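Local coordinates for protein MxaA (Stigmatella aurantiaca, PDB 4W4T) that probably acts, through this terminal NADPH-binding reductase domain, in reductive release of the carrier-bound myxalamid chain from a PKS-NRPS assembly line, giving a primary alcohol, at residues G68-E73 and T248-T253; T265-V270 and R413-A418; S342-A347 and G355-F360. All blocks are in the same frame, centred on the assembly; numbering follows the deposited sequence.

Contact 1. Residues G68-E73 and T248-T253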
ATOM      1  N   GLY A  68     -15.568 -12.360  15.182  1.00 18.67           N
ATOM      2  CA  GLY A  68     -16.994 -12.601  15.000  1.00 19.28           C
ATOM      3  C   GLY A  68     -17.385 -14.066  14.898  1.00 17.82           C
ATOM      4  O   GLY A  68     -18.428 -14.463  15.407  1.00 17.36           O
ATOM      5  N   ALA A  69     -16.557 -14.865  14.231  1.00 16.91           N
ATOM      6  CA  ALA A  69     -16.807 -16.301  14.114  1.00 19.97           C
ATOM      7  C   ALA A  69     -16.862 -16.968  15.489  1.00 21.33           C
ATOM      8  O   ALA A  69     -17.759 -17.751  15.778  1.00 18.94           O
ATOM      9  CB  ALA A  69     -15.739 -16.955  13.249  1.00 21.39           C
ATOM     10  N   PHE A  70     -15.893 -16.645  16.341  1.00 20.67           N
ATOM     11  CA  PHE A  70     -15.813 -17.250  17.662  1.00 21.26           C
ATOM     12  C   PHE A  70     -16.915 -16.727  18.563  1.00 20.41           C
ATOM     13  O   PHE A  70     -17.517 -17.481  19.323  1.00 19.04           O
ATOM     14  CB  PHE A  70     -14.421 -17.005  18.270  1.00 19.71           C
ATOM     15  CG  PHE A  70     -13.328 -17.709  17.533  1.00 19.61           C
ATOM     16  CD1 PHE A  70     -12.775 -17.158  16.387  1.00 18.28           C
ATOM     17  CD2 PHE A  70     -12.880 -18.948  17.961  1.00 22.06           C
ATOM     18  CE1 PHE A  70     -11.782 -17.816  15.688  1.00 24.54           C
ATOM     19  CE2 PHE A  70     -11.887 -19.618  17.275  1.00 20.24           C
ATOM     20  CZ  PHE A  70     -11.328 -19.057  16.140  1.00 22.41           C
ATOM     21  N   LEU A  71     -17.202 -15.433  18.455  1.00 18.91           N
ATOM     22  CA  LEU A  71     -18.313 -14.839  19.182  1.00 18.26           C
ATOM     23  C   LEU A  71     -19.629 -15.514  18.788  1.00 17.81           C
ATOM     24  O   LEU A  71     -20.461 -15.816  19.638  1.00 19.44           O
ATOM     25  CB  LEU A  71     -18.370 -13.333  18.906  1.00 19.80           C
ATOM     26  CG  LEU A  71     -19.075 -12.381  19.868  1.00 24.53           C
ATOM     27  CD1 LEU A  71     -18.719 -12.691  21.319  1.00 23.24           C
ATOM     28  CD2 LEU A  71     -18.672 -10.935  19.518  1.00 23.42           C
ATOM     29  N   LEU A  72     -19.815 -15.772  17.503  1.00 19.87           N
ATOM     30  CA  LEU A  72     -21.058 -16.422  17.084  1.00 20.13           C
ATOM     31  C   LEU A  72     -21.161 -17.823  17.683  1.00 21.21           C
ATOM     32  O   LEU A  72     -22.183 -18.189  18.276  1.00 21.75           O
ATOM     33  CB  LEU A  72     -21.155 -16.489  15.570  1.00 18.98           C
ATOM     34  CG  LEU A  72     -22.377 -17.256  15.060  1.00 19.98           C
ATOM     35  CD1 LEU A  72     -23.661 -16.742  15.708  1.00 18.39           C
ATOM     36  CD2 LEU A  72     -22.447 -17.185  13.547  1.00 21.59           C
ATOM     37  N   GLU A  73     -20.088 -18.594  17.555  1.00 21.48           N
ATOM     38  CA  GLU A  73     -20.108 -19.970  18.021  1.00 22.09           C
ATOM     39  C   GLU A  73     -20.286 -19.992  19.543  1.00 25.88           C
ATOM     40  O   GLU A  73     -21.051 -20.803  20.089  1.00 27.39           O
ATOM     41  CB  GLU A  73     -18.839 -20.691  17.553  1.00 25.97           C
ATOM     42  CG  GLU A  73     -18.855 -22.207  17.722  1.00 30.72           C
ATOM     43  CD  GLU A  73     -18.460 -22.628  19.118  1.00 32.98           C
ATOM     44  OE1 GLU A  73     -17.868 -21.787  19.831  1.00 34.47           O
ATOM     45  OE2 GLU A  73     -18.734 -23.790  19.502  1.00 32.15           O
ATOM     46  N   THR A 248      -5.042 -12.764  18.900  1.00 15.98           N
ATOM     47  CA  THR A 248      -4.233 -13.753  18.200  1.00 16.23           C
ATOM     48  C   THR A 248      -4.962 -15.096  18.088  1.00 16.05           C
ATOM     49  O   THR A 248      -6.124 -15.206  18.474  1.00 14.59           O
ATOM     50  CB  THR A 248      -2.859 -13.945  18.898  1.00 16.31           C
ATOM     51  OG1 THR A 248      -3.054 -14.385  20.249  1.00 14.04           O
ATOM     52  CG2 THR A 248      -2.101 -12.614  18.919  1.00 16.20           C
ATOM     53  N   GLY A 249      -4.274 -16.112  17.574  1.00 14.00           N
ATOM     54  CA  GLY A 249      -4.892 -17.396  17.270  1.00 15.70           C
ATOM     55  C   GLY A 249      -5.593 -18.084  18.428  1.00 16.99           C
ATOM     56  O   GLY A 249      -5.346 -17.777  19.596  1.00 15.90           O
ATOM     57  N   HIS A 250      -6.487 -19.015  18.107  1.00 16.96           N
ATOM     58  CA  HIS A 250      -7.118 -19.851  19.118  1.00 17.02           C
ATOM     59  C   HIS A 250      -6.047 -20.685  19.837  1.00 15.62           C
ATOM     60  O   HIS A 250      -5.232 -21.301  19.177  1.00 16.52           O
ATOM     61  CB  HIS A 250      -8.155 -20.765  18.476  1.00 17.92           C
ATOM     62  CG  HIS A 250      -9.014 -21.486  19.463  1.00 19.23           C
ATOM     63  ND1 HIS A 250      -8.601 -22.629  20.114  1.00 20.08           N
ATOM     64  CD2 HIS A 250     -10.272 -21.234  19.905  1.00 18.49           C
ATOM     65  CE1 HIS A 250      -9.563 -23.046  20.918  1.00 23.10           C
ATOM     66  NE2 HIS A 250     -10.588 -22.212  20.812  1.00 20.91           N
ATOM     67  N   SER A 251      -6.071 -20.707  21.167  1.00 17.45           N
ATOM     68  CA  SER A 251      -4.957 -21.270  21.960  1.00 17.27           C
ATOM     69  C   SER A 251      -4.816 -22.788  21.868  1.00 21.13           C
ATOM     70  O   SER A 251      -3.784 -23.341  22.266  1.00 19.00           O
ATOM     71  CB  SER A 251      -5.094 -20.886  23.436  1.00 15.25           C
ATOM     72  OG  SER A 251      -6.214 -21.513  24.051  1.00 18.72           O
ATOM     73  N   ARG A 252      -5.841 -23.459  21.347  1.00 21.56           N
ATOM     74  CA  ARG A 252      -5.821 -24.915  21.256  1.00 22.77           C
ATOM     75  C   ARG A 252      -5.734 -25.397  19.816  1.00 21.69           C
ATOM     76  O   ARG A 252      -4.899 -26.238  19.502  1.00 23.33           O
ATOM     77  CB  ARG A 252      -7.057 -25.511  21.939  1.00 24.71           C
ATOM     78  CG  ARG A 252      -7.107 -25.262  23.430  1.00 26.57           C
ATOM     79  CD  ARG A 252      -5.857 -25.797  24.104  1.00 36.42           C
ATOM     80  NE  ARG A 252      -5.820 -25.516  25.538  1.00 38.69           N
ATOM     81  CZ  ARG A 252      -6.349 -26.305  26.469  1.00 43.94           C
ATOM     82  NH1 ARG A 252      -6.967 -27.429  26.118  1.00 44.87           N
ATOM     83  NH2 ARG A 252      -6.262 -25.969  27.751  1.00 42.16           N
ATOM     84  N   THR A 253      -6.584 -24.860  18.939  1.00 19.25           N
ATOM     85  CA  THR A 253      -6.572 -25.237  17.524  1.00 19.53           C
ATOM     86  C   THR A 253      -5.551 -24.459  16.699  1.00 20.35           C
ATOM     87  O   THR A 253      -5.176 -24.874  15.601  1.00 20.15           O
ATOM     88  CB  THR A 253      -7.960 -25.010  16.852  1.00 22.87           C
ATOM     89  OG1 THR A 253      -8.221 -23.600  16.780  1.00 18.79           O
ATOM     90  CG2 THR A 253      -9.074 -25.689  17.635  1.00 24.02           C
TER

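Contact 2. Residues T265-V270 and R413-A418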
ATOM      1  N   THR A 265       3.816 -10.218   9.823  1.00 20.10           N
ATOM      2  CA  THR A 265       5.075  -9.836  10.426  1.00 21.73           C
ATOM      3  C   THR A 265       5.910 -11.054  10.802  1.00 19.98           C
ATOM      4  O   THR A 265       7.106 -11.108  10.509  1.00 18.15           O
ATOM      5  CB  THR A 265       4.819  -8.967  11.653  1.00 20.93           C
ATOM      6  OG1 THR A 265       4.081  -7.813  11.238  1.00 22.32           O
ATOM      7  CG2 THR A 265       6.115  -8.543  12.299  1.00 20.93           C
ATOM      8  N   LEU A 266       5.290 -12.040  11.454  1.00 18.95           N
ATOM      9  CA  LEU A 266       6.023 -13.243  11.833  1.00 19.08           C
ATOM     10  C   LEU A 266       6.560 -13.976  10.618  1.00 19.40           C
ATOM     11  O   LEU A 266       7.689 -14.458  10.636  1.00 18.35           O
ATOM     12  CB  LEU A 266       5.142 -14.190  12.653  1.00 19.49           C
ATOM     13  CG  LEU A 266       4.691 -13.650  14.003  1.00 20.85           C
ATOM     14  CD1 LEU A 266       3.982 -14.740  14.805  1.00 24.86           C
ATOM     15  CD2 LEU A 266       5.870 -13.073  14.781  1.00 22.73           C
ATOM     16  N   LYS A 267       5.756 -14.073   9.561  1.00 16.99           N
ATOM     17  CA  LYS A 267       6.217 -14.772   8.364  1.00 19.30           C
ATOM     18  C   LYS A 267       7.383 -14.025   7.733  1.00 17.10           C
ATOM     19  O   LYS A 267       8.333 -14.643   7.273  1.00 20.26           O
ATOM     20  CB  LYS A 267       5.091 -14.942   7.349  1.00 21.47           C
ATOM     21  CG  LYS A 267       5.552 -15.580   6.037  1.00 21.64           C
ATOM     22  CD  LYS A 267       4.365 -15.926   5.138  1.00 25.26           C
ATOM     23  CE  LYS A 267       4.803 -16.643   3.859  1.00 29.28           C
ATOM     24  NZ  LYS A 267       3.625 -17.306   3.185  1.00 25.26           N
ATOM     25  N   GLY A 268       7.306 -12.698   7.730  1.00 16.91           N
ATOM     26  CA  GLY A 268       8.391 -11.867   7.233  1.00 18.24           C
ATOM     27  C   GLY A 268       9.677 -12.115   7.999  1.00 16.57           C
ATOM     28  O   GLY A 268      10.739 -12.242   7.409  1.00 17.93           O
ATOM     29  N   CYS A 269       9.586 -12.195   9.321  1.00 17.56           N
ATOM     30  CA  CYS A 269      10.783 -12.442  10.123  1.00 18.63           C
ATOM     31  C   CYS A 269      11.357 -13.806   9.793  1.00 18.72           C
ATOM     32  O   CYS A 269      12.576 -13.963   9.662  1.00 19.37           O
ATOM     33  CB  CYS A 269      10.478 -12.333  11.617  1.00 17.63           C
ATOM     34  SG  CYS A 269      10.152 -10.638  12.135  1.00 22.56           S
ATOM     35  N   VAL A 270      10.480 -14.794   9.664  1.00 17.85           N
ATOM     36  CA  VAL A 270      10.932 -16.151   9.365  1.00 19.68           C
ATOM     37  C   VAL A 270      11.609 -16.206   8.000  1.00 20.84           C
ATOM     38  O   VAL A 270      12.700 -16.768   7.861  1.00 18.14           O
ATOM     39  CB  VAL A 270       9.760 -17.161   9.428  1.00 18.59           C
ATOM     40  CG1 VAL A 270      10.141 -18.473   8.781  1.00 18.36           C
ATOM     41  CG2 VAL A 270       9.386 -17.400  10.870  1.00 19.20           C
ATOM     42  N   ARG A 413      -1.447 -25.203   7.257  1.00 25.11           N
ATOM     43  CA  ARG A 413      -2.288 -24.501   6.300  1.00 25.01           C
ATOM     44  C   ARG A 413      -1.486 -23.906   5.155  1.00 23.91           C
ATOM     45  O   ARG A 413      -2.033 -23.240   4.287  1.00 24.89           O
ATOM     46  CB  ARG A 413      -3.091 -23.418   7.014  1.00 25.17           C
ATOM     47  CG  ARG A 413      -4.093 -23.990   7.995  1.00 29.18           C
ATOM     48  CD  ARG A 413      -4.967 -22.914   8.592  1.00 29.99           C
ATOM     49  NE  ARG A 413      -4.377 -22.367   9.805  1.00 28.96           N
ATOM     50  CZ  ARG A 413      -4.352 -21.074  10.109  1.00 30.44           C
ATOM     51  NH1 ARG A 413      -4.882 -20.179   9.271  1.00 27.57           N
ATOM     52  NH2 ARG A 413      -3.799 -20.681  11.255  1.00 24.48           N
ATOM     53  N   GLY A 414      -0.182 -24.146   5.149  1.00 24.39           N
ATOM     54  CA  GLY A 414       0.639 -23.770   4.013  1.00 23.58           C
ATOM     55  C   GLY A 414       1.064 -22.313   4.006  1.00 25.27           C
ATOM     56  O   GLY A 414       1.633 -21.835   3.032  1.00 26.16           O
ATOM     57  N   PHE A 415       0.792 -21.608   5.099  1.00 24.43           N
ATOM     58  CA  PHE A 415       1.187 -20.204   5.213  1.00 23.27           C
ATOM     59  C   PHE A 415       2.700 -20.081   5.462  1.00 24.89           C
ATOM     60  O   PHE A 415       3.359 -19.174   4.945  1.00 23.24           O
ATOM     61  CB  PHE A 415       0.380 -19.534   6.326  1.00 22.55           C
ATOM     62  CG  PHE A 415       0.646 -18.069   6.473  1.00 22.86           C
ATOM     63  CD1 PHE A 415       0.161 -17.165   5.541  1.00 23.80           C
ATOM     64  CD2 PHE A 415       1.365 -17.587   7.554  1.00 21.60           C
ATOM     65  CE1 PHE A 415       0.403 -15.811   5.679  1.00 22.02           C
ATOM     66  CE2 PHE A 415       1.604 -16.237   7.697  1.00 19.75           C
ATOM     67  CZ  PHE A 415       1.121 -15.346   6.753  1.00 23.22           C
ATOM     68  N   LEU A 416       3.241 -21.018   6.235  1.00 22.73           N
ATOM     69  CA  LEU A 416       4.670 -21.084   6.519  1.00 26.20           C
ATOM     70  C   LEU A 416       5.239 -22.421   6.055  1.00 26.40           C
ATOM     71  O   LEU A 416       4.571 -23.454   6.150  1.00 27.48           O
ATOM     72  CB  LEU A 416       4.944 -20.916   8.022  1.00 24.61           C
ATOM     73  CG  LEU A 416       4.703 -19.594   8.741  1.00 20.57           C
ATOM     74  CD1 LEU A 416       5.016 -19.750  10.245  1.00 20.52           C
ATOM     75  CD2 LEU A 416       5.555 -18.499   8.127  1.00 20.43           C
ATOM     76  N   LYS A 417       6.472 -22.395   5.571  1.00 28.12           N
ATOM     77  CA  LYS A 417       7.218 -23.613   5.276  1.00 28.34           C
ATOM     78  C   LYS A 417       7.668 -24.256   6.586  1.00 26.94           C
ATOM     79  O   LYS A 417       8.122 -23.560   7.492  1.00 23.96           O
ATOM     80  CB  LYS A 417       8.417 -23.290   4.383  1.00 29.92           C
ATOM     81  CG  LYS A 417       9.193 -24.504   3.877  1.00 38.31           C
ATOM     82  CD  LYS A 417       9.605 -24.343   2.414  1.00 46.57           C
ATOM     83  CE  LYS A 417      10.369 -23.044   2.195  1.00 48.23           C
ATOM     84  NZ  LYS A 417      11.840 -23.179   2.415  1.00 56.55           N
ATOM     85  N   ALA A 418       7.527 -25.573   6.699  1.00 26.13           N
ATOM     86  CA  ALA A 418       7.950 -26.279   7.911  1.00 27.83           C
ATOM     87  C   ALA A 418       9.436 -26.031   8.175  1.00 25.41           C
ATOM     88  O   ALA A 418      10.212 -25.889   7.241  1.00 25.88           O
ATOM     89  CB  ALA A 418       7.672 -27.773   7.793  1.00 29.25           C
TER

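Contact 3. Residues S342-A347 and G355-F360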
ATOM      1  N   SER A 342      15.245  -1.602   7.905  1.00 21.59           N
ATOM      2  CA  SER A 342      16.032  -1.319   6.706  1.00 22.90           C
ATOM      3  C   SER A 342      16.244  -2.595   5.893  1.00 21.81           C
ATOM      4  O   SER A 342      16.217  -2.563   4.666  1.00 24.25           O
ATOM      5  CB  SER A 342      17.367  -0.682   7.085  1.00 25.00           C
ATOM      6  OG  SER A 342      18.246  -0.711   5.985  1.00 33.32           O
ATOM      7  N   GLU A 343      16.438  -3.723   6.571  1.00 20.60           N
ATOM      8  CA  GLU A 343      16.545  -4.996   5.863  1.00 22.19           C
ATOM      9  C   GLU A 343      15.221  -5.379   5.209  1.00 21.33           C
ATOM     10  O   GLU A 343      15.203  -5.991   4.142  1.00 20.35           O
ATOM     11  CB  GLU A 343      17.025  -6.109   6.803  1.00 22.90           C
ATOM     12  CG  GLU A 343      18.392  -5.817   7.380  1.00 26.33           C
ATOM     13  CD  GLU A 343      19.232  -7.056   7.640  1.00 35.21           C
ATOM     14  OE1 GLU A 343      18.705  -8.194   7.558  1.00 34.83           O
ATOM     15  OE2 GLU A 343      20.436  -6.885   7.941  1.00 39.12           O
ATOM     16  N   LEU A 344      14.110  -5.021   5.844  1.00 18.79           N
ATOM     17  CA  LEU A 344      12.808  -5.283   5.256  1.00 20.38           C
ATOM     18  C   LEU A 344      12.682  -4.496   3.944  1.00 22.56           C
ATOM     19  O   LEU A 344      12.267  -5.033   2.921  1.00 19.74           O
ATOM     20  CB  LEU A 344      11.682  -4.904   6.226  1.00 17.89           C
ATOM     21  CG  LEU A 344      10.232  -5.123   5.777  1.00 20.70           C
ATOM     22  CD1 LEU A 344       9.964  -6.574   5.428  1.00 22.66           C
ATOM     23  CD2 LEU A 344       9.266  -4.664   6.868  1.00 23.11           C
ATOM     24  N   GLY A 345      13.065  -3.224   3.994  1.00 21.49           N
ATOM     25  CA  GLY A 345      12.994  -2.362   2.826  1.00 23.08           C
ATOM     26  C   GLY A 345      13.840  -2.908   1.690  1.00 22.78           C
ATOM     27  O   GLY A 345      13.408  -2.941   0.536  1.00 22.23           O
ATOM     28  N   SER A 346      15.039  -3.363   2.028  1.00 21.30           N
ATOM     29  CA  SER A 346      15.934  -3.953   1.041  1.00 23.83           C
ATOM     30  C   SER A 346      15.348  -5.248   0.465  1.00 28.91           C
ATOM     31  O   SER A 346      15.401  -5.490  -0.740  1.00 27.02           O
ATOM     32  CB  SER A 346      17.301  -4.198   1.674  1.00 24.20           C
ATOM     33  OG  SER A 346      18.079  -5.068   0.884  1.00 32.47           O
ATOM     34  N   ALA A 347      14.759  -6.071   1.324  1.00 26.27           N
ATOM     35  CA  ALA A 347      14.139  -7.315   0.879  1.00 27.33           C
ATOM     36  C   ALA A 347      12.942  -7.057  -0.027  1.00 28.49           C
ATOM     37  O   ALA A 347      12.646  -7.837  -0.933  1.00 30.99           O
ATOM     38  CB  ALA A 347      13.717  -8.150   2.083  1.00 26.84           C
ATOM     39  N   GLY A 355       7.244  -6.232   0.737  1.00 31.81           N
ATOM     40  CA  GLY A 355       6.858  -4.865   0.429  1.00 33.16           C
ATOM     41  C   GLY A 355       5.513  -4.515   1.043  1.00 32.43           C
ATOM     42  O   GLY A 355       5.356  -3.448   1.635  1.00 33.11           O
ATOM     43  N   ASP A 356       4.548  -5.421   0.916  1.00 32.71           N
ATOM     44  CA  ASP A 356       3.224  -5.211   1.500  1.00 36.19           C
ATOM     45  C   ASP A 356       3.312  -4.985   3.011  1.00 34.72           C
ATOM     46  O   ASP A 356       2.620  -4.126   3.560  1.00 33.93           O
ATOM     47  CB  ASP A 356       2.305  -6.403   1.205  1.00 41.23           C
ATOM     48  CG  ASP A 356       1.937  -6.515  -0.269  1.00 44.89           C
ATOM     49  OD1 ASP A 356       2.189  -5.555  -1.035  1.00 42.83           O
ATOM     50  OD2 ASP A 356       1.393  -7.573  -0.659  1.00 47.63           O
ATOM     51  N   LEU A 357       4.177  -5.757   3.672  1.00 31.29           N
ATOM     52  CA  LEU A 357       4.394  -5.631   5.111  1.00 30.66           C
ATOM     53  C   LEU A 357       5.045  -4.293   5.454  1.00 29.35           C
ATOM     54  O   LEU A 357       4.690  -3.639   6.429  1.00 29.17           O
ATOM     55  CB  LEU A 357       5.259  -6.799   5.617  1.00 28.06           C
ATOM     56  CG  LEU A 357       5.823  -6.701   7.036  1.00 29.50           C
ATOM     57  CD1 LEU A 357       4.717  -6.543   8.064  1.00 27.84           C
ATOM     58  CD2 LEU A 357       6.683  -7.920   7.357  1.00 25.96           C
ATOM     59  N   LEU A 358       5.994  -3.884   4.625  1.00 28.10           N
ATOM     60  CA  LEU A 358       6.718  -2.645   4.846  1.00 26.39           C
ATOM     61  C   LEU A 358       5.799  -1.418   4.867  1.00 29.88           C
ATOM     62  O   LEU A 358       6.038  -0.476   5.618  1.00 27.66           O
ATOM     63  CB  LEU A 358       7.779  -2.488   3.761  1.00 26.50           C
ATOM     64  CG  LEU A 358       8.683  -1.263   3.784  1.00 28.67           C
ATOM     65  CD1 LEU A 358       9.622  -1.318   4.970  1.00 27.43           C
ATOM     66  CD2 LEU A 358       9.468  -1.200   2.484  1.00 26.00           C
HETATM   67  N   MSE A 359       4.757  -1.433   4.036  1.00 28.77           N
HETATM   68  CA  MSE A 359       3.804  -0.321   3.983  1.00 33.62           C
HETATM   69  C   MSE A 359       3.254   0.002   5.365  1.00 33.16           C
HETATM   70  O   MSE A 359       3.204   1.159   5.777  1.00 32.77           O
HETATM   71  CB  MSE A 359       2.638  -0.634   3.041  1.00 34.76           C
HETATM   72  CG  MSE A 359       3.016  -0.763   1.571  1.00 42.05           C
HETATM   73 SE   MSE A 359       4.243   0.667   1.014  1.00 71.71          SE
HETATM   74  CE  MSE A 359       5.919  -0.286   1.245  1.00 37.29           C
ATOM     75  N   PHE A 360       2.837  -1.045   6.070  1.00 31.66           N
ATOM     76  CA  PHE A 360       2.302  -0.907   7.419  1.00 31.68           C
ATOM     77  C   PHE A 360       3.273  -0.223   8.398  1.00 35.33           C
ATOM     78  O   PHE A 360       2.863   0.619   9.192  1.00 36.83           O
ATOM     79  CB  PHE A 360       1.896  -2.287   7.956  1.00 32.16           C
ATOM     80  CG  PHE A 360       0.753  -2.927   7.202  1.00 34.82           C
ATOM     81  CD1 PHE A 360      -0.568  -2.677   7.565  1.00 35.67           C
ATOM     82  CD2 PHE A 360       0.992  -3.772   6.128  1.00 35.78           C
ATOM     83  CE1 PHE A 360      -1.620  -3.256   6.873  1.00 34.25           C
ATOM     84  CE2 PHE A 360      -0.058  -4.354   5.430  1.00 36.56           C
ATOM     85  CZ  PHE A 360      -1.367  -4.096   5.807  1.00 39.75           C
TER

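Contact 1. Residues G68-E73 and T248-T253
Phe-70 on helix 66-78 and His-250 in the loop after strand 239-248 meet through the rims of their rings. Phe-70 CE2 lies 3.5 Å from His-250 CD2, and Phe-70 CD2 follows at 4.0 Å from that same carbon. The two planes are only 22° apart, but the centroids are separated by 5.8 Å, so neither ring lies over the face of the other; the pair packs at its margins and does not stack. Both side chains start out toward the opposite segment. In His-250, CG stands anti to the backbone N (chi1 -170°), which carries the imidazole across to the phenyl rim. The tightly packed part is the Phe-70 side. This buried phenyl meets the ring of Phe-66 steeply and also touches Val-287 and Ser-291 of helix 287-298, surroundings that suit a large, wholly apolar aromatic. The His-250 side is looser: the ring is partly exposed, and the loop runs on to the exposed Arg-252 and Thr-253. Here the imidazole has polar work to do. Its ND1 accepts two backbone N-H groups, from Arg-252 N at 3.1 Å and Thr-253 N at 3.2 Å, both tilted out of the ring plane. These bonds fold the loop back onto its own side chain and probably leave the ring hydrogen on NE2. Histidine suits the junction, offering an apolar carbon to the phenylalanine and an acceptor to the loop. Phe-66 and Leu-67 are NADPH-binding residues, although no NADPH is bound to this chain, and Gly-68, already in the first turn of helix 66-78, is the last glycine of the TGxxGxxG sequence: the glycine-rich turn and first helix of the Rossmann fold of extended short-chain dehydrogenases.

Contact 2. Residues T265-V270 and R413-A418
Lys-267 of helix 261-272 reaches across to the loop that follows helix 400-412, and it spends its whole length on two neighbours, Phe-415 and Leu-416. With chi1 at 176° and every later torsion extended, the lysine is a straight rod: its CD lies over one face of the Phe-415 ring, 3.6 Å above the ring plane, and the amine reaches the carbonyl beyond. Lys-267 CD lies 3.9 Å from the centroid of that ring, a CH-pi contact displaced toward the rim. Lys-267 NZ then stands over the same ring in a cation-pi arrangement, 4.4 Å from the centroid and 20° off the normal. The ammonium also donates a hydrogen bond, Lys-267 NZ to Phe-415 O at 2.6 Å, lying in the carbonyl plane with a C=O...N angle of 151°. One residue thus receives the amine twice, by its π cloud and by its carbonyl. The loop can present both because helix 400-412 ends in a Schellman motif: Gly-414 takes a positive phi that glycine adopts readily, and the chain turns off the helix just before Phe-415. Leu-416 takes the apolar part of the lysine. Its CD2 sits 3.6 Å from Lys-267 CG and 3.7 Å from Lys-267 CB, the two side chains lying alongside and pointing opposite ways. Leucine fits this buried place, since its other neighbours include Leu-407 and Leu-410 of the preceding helix. A lysine serves well between such partners, with a greasy stem for the leucine and the ring and a charged end for the carbonyl. That end is also in a long, weak ion pair with Glu-353, while Phe-415 packs in addition on Thr-258 and Leu-410.

Contact 3. Residues S342-A347 and G355-F360
Leu-344 packs onto Leu-357 and Leu-358 inside a helical hairpin, formed by helices 337-348 and 352-362, which follow each other after a short connection. Segments 342-347 and 355-360 run roughly antiparallel, at 140° to each other, their axes 9.0 Å apart at closest approach.

Leucine-to-leucine packing makes up most of the interface. A chi1 of -180° aims the branched end of Leu-344 at helix 352-362, and its CD2 serves both leucines there, coming to 3.8 Å from Leu-358 CA and 3.9 Å from Leu-358 CD1. These two side chains pass one another head to tail, whereas Leu-357 meets Leu-344 at about a right angle, its CG 4.0 Å from Leu-344 CD2. Branched leucine suits this buried seam: Leu-358 gives CD1 to Leu-344 and CD2 to Gly-345, and Leu-344 also touches Met-272 of helix 261-272. Replacing Leu-344 by an alanine would probably open a gap between the helices, leaving Leu-357 and Leu-358 without the methyls they pack against.

A hydrogen bond ties this hairpin to the dimer partner: Gly-345 O accepts from Ser-161 OG of the second subunit, and Leu-358 packs on Pro-158 of that subunit.

The remaining kind of contact is methyl on bare backbone. At Gly-345 the backbone itself is the surface: Leu-358 CD2 rests 3.7 Å from Gly-345 CA.

Overall arrangement
Contact 1 belongs to the Rossmann part, whose parallel sheet includes strand 239-248; contacts 2 and 3 lie farther from the centre of the chain, among helices probably equivalent to the substrate-binding region of extended short-chain dehydrogenases. Contact 1 closes before contact 2 opens, and contact 3 is nested inside the loop that contact 2 closes. Between centres, contacts 1 and 2 are about 20 Å apart. The centres of contacts 1 and 3 are about 30 Å apart, and those of contacts 2 and 3 about 15 Å. Contacts 2 and 3 touch through helix 261-272, where Thr-265 OG1 is 3.5 Å from Leu-357 CD1. That helix thus joins the chain's C-terminal loop to the hairpin facing the second subunit.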